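Local coordinates for protein diaminopimelate decarboxylase (Methanocaldococcus jannaschii, PDB 1TWI) that catalyses the pyridoxal-phosphate-dependent decarboxylation of meso-diaminopimelate to L-lysine, the closing step of the diaminopimelate route of lysine biosynthesis, at residues A[184-197]-A[230-242]. Residues are numbered along the deposited sequence; the frame is centred on the assembly and turned at random.
Sequences VESGIAMKAIKMAL and DFVVELKEEGIEI
With CG anti to the backbone N (chi1 -175°), F231 sends its ring from helix 230-237 toward the start of helix 188-197, while M190 leaves its own helix in the same way and then bends at chi2 and chi3, bringing SD and CE up against the neighbouring helix. V184 CG2 sits over one face of the F231 ring, a CH-pi contact 4.1 Å from the centroid, and I193 CD1 meets the ring's edge in plane, 3.8 Å from F231 CE2. M190 SD lies 3.7 Å from L235 CD2, and M190 CE rests 3.5 Å from E234 CG. Farther along, L197 CD1 packs on I240 CD1 at 3.5 Å. Over this apolar layer the extended K194 reaches E238, and NZ bonds OE1 at 2.8 Å on the anti side of the carboxylate, well out of its plane, a salt bridge on the solvent side. G239, with positive phi, ends the second helix in a Schellman motif and turns the chain so that I240 faces 184-197. Underneath, I193 touches F157, and V184 and F231 touch I159, both on strand 153-160: two neighbouring helices packed outside the parallel strands of the TIM-barrel, pyridoxal-binding domain.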
loop_
_atom_site.group_PDB
_atom_site.type_symbol
_atom_site.label_atom_id
_atom_site.label_comp_id
_atom_site.label_asym_id
_atom_site.label_seq_id
_atom_site.Cartn_x
_atom_site.Cartn_y
_atom_site.Cartn_z
ATOM N N VAL A 184 -20.756 21.310 11.105
ATOM C CA VAL A 184 -21.287 22.648 11.314
ATOM C C VAL A 184 -22.814 22.615 11.583
ATOM O O VAL A 184 -23.305 23.238 12.534
ATOM C CB VAL A 184 -21.075 23.549 10.080
ATOM C CG1 VAL A 184 -21.965 24.867 10.202
ATOM C CG2 VAL A 184 -19.572 23.968 9.961
ATOM N N GLU A 185 -23.550 21.895 10.753
ATOM C CA GLU A 185 -25.012 21.947 10.854
ATOM C C GLU A 185 -25.615 21.572 12.174
ATOM O O GLU A 185 -26.536 22.273 12.654
ATOM C CB GLU A 185 -25.682 21.118 9.740
ATOM C CG GLU A 185 -26.889 21.862 9.211
ATOM C CD GLU A 185 -27.885 20.993 8.407
ATOM O OE1 GLU A 185 -29.002 21.532 8.116
ATOM O OE2 GLU A 185 -27.544 19.823 8.086
ATOM N N SER A 186 -25.106 20.488 12.767
ATOM C CA SER A 186 -25.594 19.998 14.056
ATOM C C SER A 186 -25.143 20.880 15.230
ATOM O O SER A 186 -25.545 20.622 16.362
ATOM C CB SER A 186 -25.068 18.584 14.282
ATOM O OG SER A 186 -23.614 18.622 14.299
ATOM N N GLY A 187 -24.305 21.896 14.957
ATOM C CA GLY A 187 -23.821 22.782 16.011
ATOM C C GLY A 187 -22.501 22.408 16.687
ATOM O O GLY A 187 -22.031 23.121 17.597
ATOM N N ILE A 188 -21.903 21.287 16.263
ATOM C CA ILE A 188 -20.644 20.841 16.861
ATOM C C ILE A 188 -19.503 21.808 16.635
ATOM O O ILE A 188 -18.747 22.128 17.548
ATOM C CB ILE A 188 -20.280 19.434 16.335
ATOM C CG1 ILE A 188 -21.325 18.455 16.853
ATOM C CG2 ILE A 188 -18.832 19.010 16.799
ATOM C CD1 ILE A 188 -21.081 17.030 16.356
ATOM N N ALA A 189 -19.352 22.294 15.415
ATOM C CA ALA A 189 -18.250 23.201 15.174
ATOM C C ALA A 189 -18.378 24.498 16.035
ATOM O O ALA A 189 -17.382 24.994 16.601
ATOM C CB ALA A 189 -18.142 23.528 13.607
ATOM N N MET A 190 -19.579 25.046 16.147
ATOM C CA MET A 190 -19.743 26.255 16.967
ATOM C C MET A 190 -19.456 25.918 18.455
ATOM O O MET A 190 -18.839 26.704 19.188
ATOM C CB MET A 190 -21.169 26.813 16.828
ATOM C CG MET A 190 -21.460 28.052 17.724
ATOM S SD MET A 190 -20.552 29.500 17.209
ATOM C CE MET A 190 -21.425 30.007 15.564
ATOM N N LYS A 191 -19.931 24.757 18.909
ATOM C CA LYS A 191 -19.673 24.356 20.312
ATOM C C LYS A 191 -18.147 24.260 20.582
ATOM O O LYS A 191 -17.645 24.767 21.596
ATOM C CB LYS A 191 -20.336 23.017 20.587
ATOM C CG LYS A 191 -20.150 22.428 21.994
ATOM C CD LYS A 191 -20.909 21.076 21.993
ATOM C CE LYS A 191 -20.192 20.029 22.847
ATOM N NZ LYS A 191 -20.497 20.095 24.294
ATOM N N ALA A 192 -17.409 23.647 19.648
ATOM C CA ALA A 192 -15.968 23.505 19.828
ATOM C C ALA A 192 -15.269 24.861 19.895
ATOM O O ALA A 192 -14.394 25.102 20.746
ATOM C CB ALA A 192 -15.350 22.636 18.678
ATOM N N ILE A 193 -15.617 25.759 18.987
ATOM C CA ILE A 193 -14.957 27.044 18.994
ATOM C C ILE A 193 -15.337 27.858 20.245
ATOM O O ILE A 193 -14.486 28.582 20.791
ATOM C CB ILE A 193 -15.297 27.849 17.686
ATOM C CG1 ILE A 193 -14.654 27.123 16.489
ATOM C CG2 ILE A 193 -14.853 29.328 17.803
ATOM C CD1 ILE A 193 -15.100 27.646 15.185
ATOM N N LYS A 194 -16.592 27.778 20.693
ATOM C CA LYS A 194 -16.943 28.555 21.894
ATOM C C LYS A 194 -16.199 27.950 23.111
ATOM O O LYS A 194 -15.776 28.688 24.007
ATOM C CB LYS A 194 -18.475 28.544 22.084
ATOM C CG LYS A 194 -19.127 29.643 21.239
ATOM C CD LYS A 194 -20.640 29.712 21.440
ATOM C CE LYS A 194 -21.155 30.953 20.760
ATOM N NZ LYS A 194 -22.606 31.198 21.075
ATOM N N MET A 195 -16.050 26.622 23.125
ATOM C CA MET A 195 -15.274 25.967 24.192
ATOM C C MET A 195 -13.842 26.480 24.170
ATOM O O MET A 195 -13.258 26.812 25.217
ATOM C CB MET A 195 -15.247 24.429 23.999
ATOM C CG MET A 195 -16.590 23.767 24.304
ATOM S SD MET A 195 -16.460 21.945 24.306
ATOM C CE MET A 195 -14.741 21.713 24.985
ATOM N N ALA A 196 -13.237 26.551 22.975
ATOM C CA ALA A 196 -11.858 27.015 22.908
ATOM C C ALA A 196 -11.716 28.450 23.405
ATOM O O ALA A 196 -10.690 28.797 23.972
ATOM C CB ALA A 196 -11.309 26.933 21.441
ATOM N N LEU A 197 -12.711 29.292 23.155
ATOM C CA LEU A 197 -12.575 30.695 23.606
ATOM C C LEU A 197 -12.594 30.796 25.136
ATOM O O LEU A 197 -12.064 31.756 25.682
ATOM C CB LEU A 197 -13.686 31.555 23.001
ATOM C CG LEU A 197 -13.531 31.697 21.479
ATOM C CD1 LEU A 197 -14.812 32.198 20.854
ATOM C CD2 LEU A 197 -12.418 32.600 21.175
ATOM N N ASP A 230 -20.101 31.219 4.940
ATOM C CA ASP A 230 -21.362 31.383 5.649
ATOM C C ASP A 230 -21.109 31.089 7.134
ATOM O O ASP A 230 -21.698 31.721 8.022
ATOM C CB ASP A 230 -22.423 30.381 5.177
ATOM C CG ASP A 230 -23.034 30.735 3.796
ATOM O OD1 ASP A 230 -22.809 31.839 3.277
ATOM O OD2 ASP A 230 -23.749 29.878 3.280
ATOM N N PHE A 231 -20.256 30.108 7.420
ATOM C CA PHE A 231 -19.989 29.789 8.832
ATOM C C PHE A 231 -19.159 30.914 9.490
ATOM O O PHE A 231 -19.328 31.208 10.690
ATOM C CB PHE A 231 -19.307 28.401 8.972
ATOM C CG PHE A 231 -19.111 27.968 10.413
ATOM C CD1 PHE A 231 -20.215 27.705 11.212
ATOM C CD2 PHE A 231 -17.831 27.886 10.968
ATOM C CE1 PHE A 231 -20.069 27.355 12.595
ATOM C CE2 PHE A 231 -17.652 27.536 12.361
ATOM C CZ PHE A 231 -18.803 27.273 13.149
ATOM N N VAL A 232 -18.265 31.537 8.732
ATOM C CA VAL A 232 -17.483 32.653 9.288
ATOM C C VAL A 232 -18.468 33.779 9.651
ATOM O O VAL A 232 -18.301 34.476 10.673
ATOM C CB VAL A 232 -16.356 33.122 8.278
ATOM C CG1 VAL A 232 -15.600 34.297 8.828
ATOM C CG2 VAL A 232 -15.284 31.951 8.110
ATOM N N VAL A 233 -19.507 33.952 8.833
ATOM C CA VAL A 233 -20.527 34.981 9.145
ATOM C C VAL A 233 -21.247 34.556 10.437
ATOM O O VAL A 233 -21.419 35.372 11.353
ATOM C CB VAL A 233 -21.584 35.150 8.000
ATOM C CG1 VAL A 233 -22.731 36.090 8.468
ATOM C CG2 VAL A 233 -20.914 35.749 6.761
ATOM N N GLU A 234 -21.677 33.301 10.517
ATOM C CA GLU A 234 -22.323 32.806 11.742
ATOM C C GLU A 234 -21.442 33.053 12.997
ATOM O O GLU A 234 -21.952 33.460 14.066
ATOM C CB GLU A 234 -22.651 31.320 11.612
ATOM C CG GLU A 234 -23.451 30.728 12.805
ATOM C CD GLU A 234 -23.767 29.221 12.654
ATOM O OE1 GLU A 234 -24.273 28.604 13.637
ATOM O OE2 GLU A 234 -23.515 28.634 11.570
ATOM N N LEU A 235 -20.127 32.842 12.881
ATOM C CA LEU A 235 -19.238 33.089 14.016
ATOM C C LEU A 235 -19.228 34.581 14.366
ATOM O O LEU A 235 -19.269 34.968 15.541
ATOM C CB LEU A 235 -17.814 32.625 13.688
ATOM C CG LEU A 235 -17.606 31.119 13.753
ATOM C CD1 LEU A 235 -16.256 30.834 13.098
ATOM C CD2 LEU A 235 -17.626 30.602 15.224
ATOM N N LYS A 236 -19.172 35.419 13.346
ATOM C CA LYS A 236 -19.141 36.864 13.549
ATOM C C LYS A 236 -20.420 37.346 14.291
ATOM O O LYS A 236 -20.349 38.249 15.116
ATOM C CB LYS A 236 -19.013 37.579 12.201
ATOM C CG LYS A 236 -18.836 39.088 12.344
ATOM C CD LYS A 236 -17.465 39.381 12.891
ATOM C CE LYS A 236 -17.292 40.828 13.212
ATOM N NZ LYS A 236 -16.737 41.441 12.035
ATOM N N GLU A 237 -21.573 36.756 13.986
ATOM C CA GLU A 237 -22.800 37.100 14.703
ATOM C C GLU A 237 -22.650 36.757 16.199
ATOM O O GLU A 237 -23.315 37.369 17.062
ATOM C CB GLU A 237 -24.003 36.350 14.123
ATOM C CG GLU A 237 -24.396 36.849 12.726
ATOM C CD GLU A 237 -25.275 35.873 11.932
ATOM O OE1 GLU A 237 -25.806 36.300 10.883
ATOM O OE2 GLU A 237 -25.432 34.678 12.325
ATOM N N GLU A 238 -21.816 35.769 16.523
ATOM C CA GLU A 238 -21.585 35.468 17.938
ATOM C C GLU A 238 -20.433 36.322 18.514
ATOM O O GLU A 238 -19.949 36.065 19.613
ATOM C CB GLU A 238 -21.250 33.980 18.137
ATOM C CG GLU A 238 -22.348 33.041 17.637
ATOM C CD GLU A 238 -23.672 33.334 18.330
ATOM O OE1 GLU A 238 -23.745 33.208 19.547
ATOM O OE2 GLU A 238 -24.633 33.696 17.652
ATOM N N GLY A 239 -19.972 37.328 17.788
ATOM C CA GLY A 239 -18.853 38.133 18.302
ATOM C C GLY A 239 -17.489 37.467 18.116
ATOM O O GLY A 239 -16.484 37.892 18.699
ATOM N N ILE A 240 -17.426 36.429 17.268
ATOM C CA ILE A 240 -16.163 35.707 17.058
ATOM C C ILE A 240 -15.517 36.049 15.695
ATOM O O ILE A 240 -16.180 35.912 14.662
ATOM C CB ILE A 240 -16.440 34.165 17.194
ATOM C CG1 ILE A 240 -16.983 33.881 18.610
ATOM C CG2 ILE A 240 -15.127 33.326 16.894
ATOM C CD1 ILE A 240 -17.657 32.463 18.770
ATOM N N GLU A 241 -14.248 36.485 15.700
ATOM C CA GLU A 241 -13.506 36.837 14.488
ATOM C C GLU A 241 -12.514 35.756 14.097
ATOM O O GLU A 241 -11.870 35.132 14.952
ATOM C CB GLU A 241 -12.728 38.150 14.656
ATOM C CG GLU A 241 -13.614 39.383 14.730
ATOM C CD GLU A 241 -12.792 40.658 14.448
ATOM O OE1 GLU A 241 -11.691 40.805 15.068
ATOM O OE2 GLU A 241 -13.236 41.492 13.597
ATOM N N ILE A 242 -12.395 35.572 12.794
ATOM C CA ILE A 242 -11.512 34.551 12.206
ATOM C C ILE A 242 -10.312 35.156 11.430
ATOM O O ILE A 242 -10.497 35.854 10.448
ATOM C CB ILE A 242 -12.386 33.665 11.275
ATOM C CG1 ILE A 242 -13.389 32.885 12.127
ATOM C CG2 ILE A 242 -11.497 32.665 10.459
ATOM C CD1 ILE A 242 -12.623 31.906 13.139
#